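Local coordinates for protein actinorhodin polyketide putative beta-ketoacyl synthase 2 (Streptomyces coelicolor A3, PDB 1TQY) that serves as the chain length factor of actinorhodin biosynthesis, a ketosynthase-like subunit that probably takes part in building the polyketide chain, at residues D105-A111 against T187-G193; T110-G116 against W143-T149; G171-A175 against N403-V407; A263-T268 against L287-A292. All coordinates share one frame; numbering follows the deposited sequence.

Contact 1. Residues D105-A111 against T187-G193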
loop_
_atom_site.group_PDB
_atom_site.type_symbol
_atom_site.label_atom_id
_atom_site.label_comp_id
_atom_site.label_asym_id
_atom_site.label_seq_id
_atom_site.Cartn_x
_atom_site.Cartn_y
_atom_site.Cartn_z
ATOM N N ASP B 105 21.255 -3.799 0.232
ATOM C CA ASP B 105 20.864 -5.178 -0.012
ATOM C C ASP B 105 19.748 -5.671 0.918
ATOM O O ASP B 105 19.439 -6.863 0.950
ATOM C CB ASP B 105 22.067 -6.126 0.104
ATOM C CG ASP B 105 23.019 -6.027 -1.083
ATOM O OD1 ASP B 105 22.573 -5.651 -2.194
ATOM O OD2 ASP B 105 24.212 -6.347 -0.907
ATOM N N MET B 106 19.146 -4.759 1.672
ATOM C CA MET B 106 18.068 -5.118 2.584
ATOM C C MET B 106 16.817 -4.299 2.313
ATOM O O MET B 106 16.826 -3.068 2.410
ATOM C CB MET B 106 18.515 -4.930 4.028
ATOM C CG MET B 106 19.678 -5.826 4.405
ATOM S SD MET B 106 20.171 -5.575 6.116
ATOM C CE MET B 106 21.104 -4.022 5.988
ATOM N N GLY B 107 15.736 -4.993 1.971
ATOM C CA GLY B 107 14.481 -4.315 1.688
ATOM C C GLY B 107 13.396 -4.626 2.701
ATOM O O GLY B 107 13.542 -5.527 3.527
ATOM N N VAL B 108 12.303 -3.876 2.642
ATOM C CA VAL B 108 11.195 -4.089 3.561
ATOM C C VAL B 108 9.856 -3.945 2.844
ATOM O O VAL B 108 9.539 -2.886 2.294
ATOM C CB VAL B 108 11.250 -3.096 4.758
ATOM C CG1 VAL B 108 10.051 -3.311 5.678
ATOM C CG2 VAL B 108 12.538 -3.310 5.558
ATOM N N VAL B 109 9.079 -5.026 2.833
ATOM C CA VAL B 109 7.768 -5.032 2.188
ATOM C C VAL B 109 6.704 -5.531 3.160
ATOM O O VAL B 109 6.708 -6.696 3.550
ATOM C CB VAL B 109 7.753 -5.945 0.952
ATOM C CG1 VAL B 109 6.409 -5.799 0.241
ATOM C CG2 VAL B 109 8.896 -5.583 0.024
ATOM N N THR B 110 5.796 -4.639 3.547
ATOM C CA THR B 110 4.728 -4.996 4.474
ATOM C C THR B 110 3.361 -4.687 3.927
ATOM O O THR B 110 3.224 -3.929 2.973
ATOM C CB THR B 110 4.810 -4.197 5.790
ATOM O OG1 THR B 110 4.671 -2.799 5.494
ATOM C CG2 THR B 110 6.123 -4.467 6.516
ATOM N N ALA B 111 2.344 -5.286 4.534
ATOM C CA ALA B 111 0.973 -4.984 4.146
ATOM C C ALA B 111 0.377 -4.323 5.395
ATOM O O ALA B 111 0.786 -4.630 6.513
ATOM C CB ALA B 111 0.216 -6.261 3.800
ATOM N N THR B 187 17.714 -7.922 -4.820
ATOM C CA THR B 187 17.915 -7.571 -3.411
ATOM C C THR B 187 17.961 -8.885 -2.631
ATOM O O THR B 187 16.958 -9.565 -2.515
ATOM C CB THR B 187 16.774 -6.711 -2.851
ATOM O OG1 THR B 187 16.619 -5.526 -3.644
ATOM C CG2 THR B 187 17.083 -6.315 -1.409
ATOM N N PRO B 188 19.128 -9.247 -2.069
ATOM C CA PRO B 188 19.342 -10.484 -1.304
ATOM C C PRO B 188 18.447 -10.781 -0.119
ATOM O O PRO B 188 18.062 -11.929 0.096
ATOM C CB PRO B 188 20.798 -10.377 -0.854
ATOM C CG PRO B 188 21.415 -9.515 -1.880
ATOM C CD PRO B 188 20.362 -8.447 -2.086
ATOM N N LEU B 189 18.141 -9.763 0.672
ATOM C CA LEU B 189 17.315 -9.981 1.842
ATOM C C LEU B 189 16.163 -9.000 1.859
ATOM O O LEU B 189 16.320 -7.827 1.508
ATOM C CB LEU B 189 18.165 -9.850 3.113
ATOM C CG LEU B 189 17.527 -10.145 4.474
ATOM C CD1 LEU B 189 18.595 -10.444 5.498
ATOM C CD2 LEU B 189 16.675 -8.956 4.919
ATOM N N VAL B 190 15.003 -9.496 2.269
ATOM C CA VAL B 190 13.809 -8.679 2.347
ATOM C C VAL B 190 12.989 -9.087 3.563
ATOM O O VAL B 190 12.693 -10.271 3.770
ATOM C CB VAL B 190 12.946 -8.822 1.070
ATOM C CG1 VAL B 190 11.611 -8.111 1.270
ATOM C CG2 VAL B 190 13.681 -8.219 -0.128
ATOM N N VAL B 191 12.646 -8.101 4.385
ATOM C CA VAL B 191 11.840 -8.340 5.576
ATOM C C VAL B 191 10.406 -8.105 5.128
ATOM O O VAL B 191 10.082 -7.062 4.557
ATOM C CB VAL B 191 12.221 -7.364 6.707
ATOM C CG1 VAL B 191 11.236 -7.492 7.860
ATOM C CG2 VAL B 191 13.623 -7.671 7.183
ATOM N N SER B 192 9.540 -9.069 5.390
ATOM C CA SER B 192 8.178 -8.955 4.896
ATOM C C SER B 192 7.156 -9.515 5.855
ATOM O O SER B 192 7.440 -10.418 6.642
ATOM C CB SER B 192 8.081 -9.704 3.554
ATOM O OG SER B 192 6.868 -9.422 2.880
ATOM N N GLY B 193 5.950 -8.980 5.773
ATOM C CA GLY B 193 4.901 -9.453 6.640
ATOM C C GLY B 193 3.868 -8.379 6.836
ATOM O O GLY B 193 3.703 -7.475 6.015
#
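Parallel strand pairing joins M106-A111 to L189-G193 inside the N-terminal half of a thiolase-type fold, with M106 level with L189, G107 with V190, V108 with V191, V109 with S192 and T110 with G193. The two short strands run 16° apart with their axes 4.5 Å apart at closest approach. The ladder begins at L189 N, which donates to D105 O, and steps across through G107 N to L189 O and V191 N to G107 O. Next, V109 N gives to V191 O at 2.9 Å, a bond lying nearly along the C=O axis, and A111 N ends the series on G193 O. V109 O is gripped twice. The backbone N of G193 reaches it in the carbonyl plane at a long 3.3 Å, while S192 OG donates from a tilted direction at 2.8 Å from V109 O. S192 OG, anti to its own N (chi1 -168°), is directed at the neighbouring strand; it also makes a weak bond to A175 O. On the same face V109 CG2 meets V190 CG1 at 3.9 Å, two valine branches crossing at a slant under helix 171-185, which touches both residues. V108 and V191 look to the other face, where M158 packs on them. At the start of the pair the flank of D105 lies against the proline ring: OD1 comes 3.6 Å from P188 CD, and T187 CG2 sits 3.4 Å from D105 O. Parallel core strands backed by a buried helix are what the layered alpha-beta architecture of the ketosynthase family is built from.

Contact 2. Residues T110-G116 against W143-T149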
loop_
_atom_site.group_PDB
_atom_site.type_symbol
_atom_site.label_atom_id
_atom_site.label_comp_id
_atom_site.label_asym_id
_atom_site.label_seq_id
_atom_site.Cartn_x
_atom_site.Cartn_y
_atom_site.Cartn_z
ATOM N N THR B 110 5.796 -4.639 3.547
ATOM C CA THR B 110 4.728 -4.996 4.474
ATOM C C THR B 110 3.361 -4.687 3.927
ATOM O O THR B 110 3.224 -3.929 2.973
ATOM C CB THR B 110 4.810 -4.197 5.790
ATOM O OG1 THR B 110 4.671 -2.799 5.494
ATOM C CG2 THR B 110 6.123 -4.467 6.516
ATOM N N ALA B 111 2.344 -5.286 4.534
ATOM C CA ALA B 111 0.973 -4.984 4.146
ATOM C C ALA B 111 0.377 -4.323 5.395
ATOM O O ALA B 111 0.786 -4.630 6.513
ATOM C CB ALA B 111 0.216 -6.261 3.800
ATOM N N ASN B 112 -0.560 -3.403 5.213
ATOM C CA ASN B 112 -1.189 -2.733 6.350
ATOM C C ASN B 112 -2.648 -2.484 5.981
ATOM O O ASN B 112 -2.938 -1.916 4.933
ATOM C CB ASN B 112 -0.493 -1.399 6.638
ATOM C CG ASN B 112 -0.640 -0.971 8.079
ATOM O OD1 ASN B 112 -1.708 -1.135 8.681
ATOM N ND2 ASN B 112 0.429 -0.407 8.645
ATOM N N ALA B 113 -3.573 -2.905 6.827
ATOM C CA ALA B 113 -4.983 -2.721 6.509
ATOM C C ALA B 113 -5.663 -1.527 7.187
ATOM O O ALA B 113 -6.386 -0.766 6.539
ATOM C CB ALA B 113 -5.739 -4.001 6.838
ATOM N N CYS B 114 -5.426 -1.370 8.488
ATOM C CA CYS B 114 -6.039 -0.307 9.283
ATOM C C CYS B 114 -5.094 0.831 9.604
ATOM O O CYS B 114 -5.537 1.924 9.935
ATOM C CB CYS B 114 -6.539 -0.872 10.611
ATOM S SG CYS B 114 -7.502 -2.378 10.445
ATOM N N GLY B 115 -3.794 0.563 9.525
ATOM C CA GLY B 115 -2.817 1.582 9.858
ATOM C C GLY B 115 -2.863 1.792 11.364
ATOM O O GLY B 115 -3.442 0.976 12.086
ATOM N N GLY B 116 -2.271 2.883 11.841
ATOM C CA GLY B 116 -2.276 3.155 13.266
ATOM C C GLY B 116 -3.585 3.781 13.683
ATOM O O GLY B 116 -3.618 4.944 14.058
ATOM N N TRP B 143 0.072 7.068 11.789
ATOM C CA TRP B 143 -1.136 6.459 11.242
ATOM C C TRP B 143 -1.050 5.894 9.819
ATOM O O TRP B 143 -1.508 4.781 9.581
ATOM C CB TRP B 143 -2.274 7.480 11.276
ATOM C CG TRP B 143 -3.476 7.070 10.459
ATOM C CD1 TRP B 143 -4.289 5.994 10.684
ATOM C CD2 TRP B 143 -3.960 7.697 9.263
ATOM N NE1 TRP B 143 -5.245 5.912 9.699
ATOM C CE2 TRP B 143 -5.066 6.944 8.815
ATOM C CE3 TRP B 143 -3.564 8.820 8.524
ATOM C CZ2 TRP B 143 -5.784 7.273 7.660
ATOM C CZ3 TRP B 143 -4.277 9.151 7.374
ATOM C CH2 TRP B 143 -5.377 8.375 6.955
ATOM N N PHE B 144 -0.482 6.666 8.887
ATOM C CA PHE B 144 -0.421 6.258 7.486
ATOM C C PHE B 144 -0.018 4.797 7.272
ATOM O O PHE B 144 0.708 4.202 8.083
ATOM C CB PHE B 144 0.413 7.269 6.635
ATOM C CG PHE B 144 1.920 7.077 6.671
ATOM C CD1 PHE B 144 2.588 6.752 7.850
ATOM C CD2 PHE B 144 2.676 7.292 5.510
ATOM C CE1 PHE B 144 4.001 6.642 7.876
ATOM C CE2 PHE B 144 4.080 7.188 5.519
ATOM C CZ PHE B 144 4.746 6.862 6.703
ATOM N N TYR B 145 -0.538 4.210 6.197
ATOM C CA TYR B 145 -0.322 2.797 5.906
ATOM C C TYR B 145 1.118 2.339 5.753
ATOM O O TYR B 145 1.436 1.200 6.061
ATOM C CB TYR B 145 -1.173 2.419 4.695
ATOM C CG TYR B 145 -2.619 2.799 4.949
ATOM C CD1 TYR B 145 -3.419 2.050 5.820
ATOM C CD2 TYR B 145 -3.133 4.004 4.464
ATOM C CE1 TYR B 145 -4.683 2.503 6.213
ATOM C CE2 TYR B 145 -4.394 4.466 4.854
ATOM C CZ TYR B 145 -5.158 3.710 5.736
ATOM O OH TYR B 145 -6.363 4.203 6.177
ATOM N N ALA B 146 1.996 3.230 5.305
ATOM C CA ALA B 146 3.399 2.875 5.140
ATOM C C ALA B 146 4.176 2.809 6.457
ATOM O O ALA B 146 5.288 2.290 6.481
ATOM C CB ALA B 146 4.076 3.876 4.217
ATOM N N VAL B 147 3.590 3.301 7.545
ATOM C CA VAL B 147 4.294 3.362 8.826
ATOM C C VAL B 147 5.188 2.188 9.214
ATOM O O VAL B 147 6.366 2.389 9.514
ATOM C CB VAL B 147 3.320 3.690 10.023
ATOM C CG1 VAL B 147 2.297 2.561 10.237
ATOM C CG2 VAL B 147 4.134 3.923 11.290
ATOM N N ASN B 148 4.671 0.966 9.179
ATOM C CA ASN B 148 5.496 -0.168 9.573
ATOM C C ASN B 148 6.681 -0.480 8.668
ATOM O O ASN B 148 7.677 -1.057 9.113
ATOM C CB ASN B 148 4.624 -1.397 9.772
ATOM C CG ASN B 148 3.525 -1.136 10.761
ATOM O OD1 ASN B 148 3.737 -0.420 11.748
ATOM N ND2 ASN B 148 2.345 -1.688 10.513
ATOM N N THR B 149 6.598 -0.101 7.402
ATOM C CA THR B 149 7.730 -0.350 6.520
ATOM C C THR B 149 8.825 0.664 6.868
ATOM O O THR B 149 9.983 0.297 7.077
ATOM C CB THR B 149 7.332 -0.225 5.033
ATOM O OG1 THR B 149 6.531 -1.355 4.661
ATOM C CG2 THR B 149 8.562 -0.190 4.150
HETATM O O HOH W 1 3.397 -0.567 6.805
HETATM O O HOH W 2 -7.127 3.353 8.500
#
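W143 and G116 meet backbone to backbone where the loop leaving strand 106-111 runs beside the lead-in to helix 147-156, a loop shaped by an Asx motif at N112. W143 O takes the N-H of G116 at 3.0 Å, in the carbonyl plane and on a lone pair. The indole has its edge to the G116 carbonyl group, with CD1 3.6 Å from G116 O. Its NE1 makes a weak bond to a water that also binds C114 O and Y145 OH. F144 opens a type I turn that closes at V147. Within that turn, Y145 sends its ring along the loop, CE1 lying 3.7 Å from A113 O, and its own carbonyl faces N112: N112 ND2 makes a weak, bent bond to Y145 O, which a second water binds more firmly. N112 OD1 meanwhile receives G115 N from above the amide plane, folding the loop back on itself. W143 and Y145 each also pack on an apolar side chain of the partner subunit, so this buried junction borders the dimer interface. V147 adds a methyl, CG1, beside the N112 amide. N148 then brings its amide across that of N112, planes 14° apart. The two ND2 atoms, both donors, are 3.0 Å apart, which leaves the orientation of the N148 amide doubtful; as modelled its OD1 is bonded to T80 OG1. T149 comes last: its OG1, bonded also to S163 O, stands only 2.5 Å from T110 OG1, a hydrogen bond so short that its details remain doubtful.

Contact 3. Residues G171-A175 against N403-V407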
loop_
_atom_site.group_PDB
_atom_site.type_symbol
_atom_site.label_atom_id
_atom_site.label_comp_id
_atom_site.label_asym_id
_atom_site.label_seq_id
_atom_site.Cartn_x
_atom_site.Cartn_y
_atom_site.Cartn_z
ATOM N N GLY B 171 -3.726 -8.652 1.609
ATOM C CA GLY B 171 -2.484 -7.902 1.558
ATOM C C GLY B 171 -1.237 -8.587 2.076
ATOM O O GLY B 171 -0.187 -8.510 1.439
ATOM N N GLY B 172 -1.351 -9.235 3.229
ATOM C CA GLY B 172 -0.230 -9.929 3.830
ATOM C C GLY B 172 0.440 -10.921 2.907
ATOM O O GLY B 172 1.671 -10.990 2.864
ATOM N N LEU B 173 -0.354 -11.692 2.168
ATOM C CA LEU B 173 0.201 -12.673 1.237
ATOM C C LEU B 173 0.790 -11.927 0.052
ATOM O O LEU B 173 1.871 -12.259 -0.415
ATOM C CB LEU B 173 -0.896 -13.646 0.770
ATOM C CG LEU B 173 -0.641 -15.129 1.053
ATOM C CD1 LEU B 173 -0.335 -15.299 2.523
ATOM C CD2 LEU B 173 -1.856 -15.982 0.650
ATOM N N ASP B 174 0.078 -10.907 -0.419
ATOM C CA ASP B 174 0.552 -10.102 -1.533
ATOM C C ASP B 174 1.904 -9.472 -1.207
ATOM O O ASP B 174 2.768 -9.378 -2.077
ATOM C CB ASP B 174 -0.465 -9.013 -1.872
ATOM C CG ASP B 174 -1.707 -9.561 -2.564
ATOM O OD1 ASP B 174 -2.710 -8.815 -2.670
ATOM O OD2 ASP B 174 -1.683 -10.730 -3.012
ATOM N N ALA B 175 2.080 -9.044 0.044
ATOM C CA ALA B 175 3.332 -8.419 0.474
ATOM C C ALA B 175 4.477 -9.419 0.309
ATOM O O ALA B 175 5.541 -9.084 -0.213
ATOM C CB ALA B 175 3.222 -7.966 1.940
ATOM N N ASN B 403 -7.975 -11.875 -4.050
ATOM C CA ASN B 403 -7.559 -13.263 -3.900
ATOM C C ASN B 403 -6.053 -13.368 -3.897
ATOM O O ASN B 403 -5.379 -12.679 -4.658
ATOM C CB ASN B 403 -8.087 -14.114 -5.052
ATOM C CG ASN B 403 -9.578 -14.150 -5.094
ATOM O OD1 ASN B 403 -10.218 -14.568 -4.141
ATOM N ND2 ASN B 403 -10.147 -13.696 -6.197
ATOM N N SER B 404 -5.529 -14.245 -3.053
ATOM C CA SER B 404 -4.097 -14.417 -2.977
ATOM C C SER B 404 -3.751 -15.848 -2.600
ATOM O O SER B 404 -4.322 -16.422 -1.668
ATOM C CB SER B 404 -3.526 -13.436 -1.952
ATOM O OG SER B 404 -2.122 -13.457 -1.966
ATOM N N ALA B 405 -2.816 -16.424 -3.343
ATOM C CA ALA B 405 -2.391 -17.789 -3.102
ATOM C C ALA B 405 -0.870 -17.874 -3.073
ATOM O O ALA B 405 -0.185 -17.152 -3.798
ATOM C CB ALA B 405 -2.949 -18.702 -4.178
ATOM N N ALA B 406 -0.350 -18.762 -2.236
ATOM C CA ALA B 406 1.086 -18.924 -2.099
ATOM C C ALA B 406 1.429 -20.383 -1.875
ATOM O O ALA B 406 0.822 -21.054 -1.040
ATOM C CB ALA B 406 1.589 -18.093 -0.935
ATOM N N VAL B 407 2.400 -20.882 -2.624
ATOM C CA VAL B 407 2.804 -22.272 -2.465
ATOM C C VAL B 407 4.178 -22.333 -1.808
ATOM O O VAL B 407 5.107 -21.648 -2.226
ATOM C CB VAL B 407 2.779 -23.013 -3.828
ATOM C CG1 VAL B 407 3.191 -22.074 -4.926
ATOM C CG2 VAL B 407 3.690 -24.236 -3.779
HETATM O O HOH W 3 -4.766 -9.947 -3.859
#
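L173 leaves helix 171-185 pointing at the strand, and its CB meets S404 first: S404 OG is only 3.0 Å from L173 CB, a tight approach of hydroxyl to methylene. Chi1 of the leucine, -122°, lies away from the staggered values, which is consistent with a close fit against the strand. One atom further on, L173 CG is 4.2 Å from A406 CB, the next residue on the same face of the strand. The chain ends with CD2 turned to the strand backbone, 3.4 Å from S404 O. S404 has a polar task as well. Its OG donates to D174 OD2 at 3.0 Å, reaching that oxygen from above the carboxylate plane, 43° out of it. The same OD2 is bonded to S267 OG, so two serine hydroxyls from different strands converge on one carboxylate oxygen, which would tend to keep D174 ionised. A water lies within bonding distance of both D174 OD1 and N403 O, though more acceptors surround it than it has protons. Strand 402-410 runs antiparallel to strands 391-398 and 260-269, one on each flank. L173 also touches V394 and A396 of the former, whereas A405 and N403 turn to helix 281-292, leaving this strand sandwiched between helix 171-185 and helix 281-292, as in the layered thiolase fold.

Contact 4. Residues A263-T268 against L287-A292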
loop_
_atom_site.group_PDB
_atom_site.type_symbol
_atom_site.label_atom_id
_atom_site.label_comp_id
_atom_site.label_asym_id
_atom_site.label_seq_id
_atom_site.Cartn_x
_atom_site.Cartn_y
_atom_site.Cartn_z
ATOM N N ALA B 263 7.750 -21.064 -3.105
ATOM C CA ALA B 263 7.769 -21.537 -4.488
ATOM C C ALA B 263 7.020 -20.709 -5.520
ATOM O O ALA B 263 7.547 -20.436 -6.599
ATOM C CB ALA B 263 7.281 -22.983 -4.532
ATOM N N GLY B 264 5.785 -20.332 -5.207
ATOM C CA GLY B 264 5.003 -19.545 -6.146
ATOM C C GLY B 264 4.018 -18.628 -5.449
ATOM O O GLY B 264 3.676 -18.842 -4.279
ATOM N N CYS B 265 3.563 -17.607 -6.173
ATOM C CA CYS B 265 2.611 -16.616 -5.657
ATOM C C CYS B 265 1.690 -16.144 -6.771
ATOM O O CYS B 265 2.061 -16.175 -7.941
ATOM C CB CYS B 265 3.347 -15.384 -5.128
ATOM S SG CYS B 265 4.733 -15.735 -4.029
ATOM N N ALA B 266 0.501 -15.682 -6.403
ATOM C CA ALA B 266 -0.449 -15.175 -7.385
ATOM C C ALA B 266 -1.585 -14.380 -6.746
ATOM O O ALA B 266 -2.054 -14.715 -5.654
ATOM C CB ALA B 266 -1.021 -16.325 -8.200
ATOM N N SER B 267 -2.020 -13.333 -7.446
ATOM C CA SER B 267 -3.103 -12.469 -6.987
ATOM C C SER B 267 -4.105 -12.269 -8.115
ATOM O O SER B 267 -3.716 -11.997 -9.250
ATOM C CB SER B 267 -2.577 -11.085 -6.582
ATOM O OG SER B 267 -1.679 -11.164 -5.494
ATOM N N THR B 268 -5.391 -12.418 -7.813
ATOM C CA THR B 268 -6.437 -12.192 -8.813
ATOM C C THR B 268 -7.482 -11.324 -8.135
ATOM O O THR B 268 -7.387 -11.063 -6.936
ATOM C CB THR B 268 -7.131 -13.500 -9.293
ATOM O OG1 THR B 268 -7.804 -14.120 -8.193
ATOM C CG2 THR B 268 -6.122 -14.476 -9.902
ATOM N N LEU B 287 -2.706 -20.332 -10.727
ATOM C CA LEU B 287 -1.642 -19.434 -11.158
ATOM C C LEU B 287 -0.445 -19.649 -10.236
ATOM O O LEU B 287 0.690 -19.778 -10.688
ATOM C CB LEU B 287 -2.107 -17.977 -11.091
ATOM C CG LEU B 287 -2.318 -17.225 -12.408
ATOM C CD1 LEU B 287 -2.736 -18.168 -13.515
ATOM C CD2 LEU B 287 -3.341 -16.115 -12.193
ATOM N N ALA B 288 -0.713 -19.704 -8.938
ATOM C CA ALA B 288 0.345 -19.912 -7.961
ATOM C C ALA B 288 1.030 -21.263 -8.169
ATOM O O ALA B 288 2.251 -21.365 -8.046
ATOM C CB ALA B 288 -0.219 -19.810 -6.532
ATOM N N LEU B 289 0.258 -22.303 -8.472
ATOM C CA LEU B 289 0.841 -23.630 -8.689
ATOM C C LEU B 289 1.746 -23.660 -9.914
ATOM O O LEU B 289 2.773 -24.337 -9.907
ATOM C CB LEU B 289 -0.262 -24.678 -8.841
ATOM C CG LEU B 289 -1.010 -25.064 -7.567
ATOM C CD1 LEU B 289 -2.095 -26.076 -7.912
ATOM C CD2 LEU B 289 -0.038 -25.653 -6.550
ATOM N N ASN B 290 1.361 -22.930 -10.961
ATOM C CA ASN B 290 2.153 -22.866 -12.194
ATOM C C ASN B 290 3.474 -22.153 -11.973
ATOM O O ASN B 290 4.516 -22.556 -12.494
ATOM C CB ASN B 290 1.404 -22.108 -13.289
ATOM C CG ASN B 290 0.351 -22.943 -13.960
ATOM O OD1 ASN B 290 0.619 -24.065 -14.399
ATOM N ND2 ASN B 290 -0.859 -22.399 -14.062
ATOM N N ASP B 291 3.402 -21.062 -11.226
ATOM C CA ASP B 291 4.566 -20.260 -10.913
ATOM C C ASP B 291 5.563 -21.162 -10.188
ATOM O O ASP B 291 6.765 -21.093 -10.424
ATOM C CB ASP B 291 4.126 -19.080 -10.038
ATOM C CG ASP B 291 5.251 -18.117 -9.729
ATOM O OD1 ASP B 291 6.202 -18.026 -10.531
ATOM O OD2 ASP B 291 5.164 -17.435 -8.685
ATOM N N ALA B 292 5.038 -22.037 -9.339
ATOM C CA ALA B 292 5.854 -22.956 -8.558
ATOM C C ALA B 292 6.282 -24.183 -9.354
ATOM O O ALA B 292 7.151 -24.930 -8.916
ATOM C CB ALA B 292 5.088 -23.391 -7.325
#
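L287 packs on A266 through its first carbon: L287 CB and A266 CB are 3.5 Å apart, with the helix laid close over the strand at this point. The leucine then bends along the strand, and CD2 comes to rest 4.0 Å from T268 CG2, the two side chains meeting at a slant. This side chain lies at the exposed edge of the contact. A266 serves two helix residues at once, since its single methyl also lies 3.5 Å from A288 N and 3.9 Å from A288 CB. Small residues on both elements allow this closeness: the axes of the short segments come within 5.8 Å of each other while running at 148°, obliquely antiparallel. This is the outer helix layer on the C-terminal half of the thiolase fold, where helix 281-292 lies across strand 260-269 and its neighbour 402-410. At A263 and G264 the strand carries a classic beta bulge, both residues facing V407. The bulge adjoins D291, whose CG stands opposite its backbone N (chi1 -176°), putting the carboxylate against the strand backbone. D291 OD2 accepts the N-H of C265 at 3.0 Å and 159° through its anti lone pair, and the same oxygen forms a salt bridge with R180 of helix 171-185, so it is held by a backbone amide and by a charge. G264 has no side chain in the way, and its CA lies 3.3 Å from D291 OD2. Beyond it, A263 CB touches A292 CB at 3.6 Å.

Contacts 1, 2 and 3 are buried, whereas contact 4 is only partly so. Contacts 1 and 2 share T110 and A111: the former runs on backbone strand bonds, the latter on loop amides, hydroxyls and waters beside the partner chain. Helix 171-185 follows directly into the second strand of contact 1, and its first turn, in contact 3, packs on A111. Contacts 3 and 4 take opposite faces of the paired strands 402-410 and 260-269, and D174 with S267 joins them through a hydrogen bond. Both put one carboxylate against a strand, D174 meeting serine hydroxyls and D291 a backbone N-H, while the helix of contact 4 lies closer to its strand than that of contact 3.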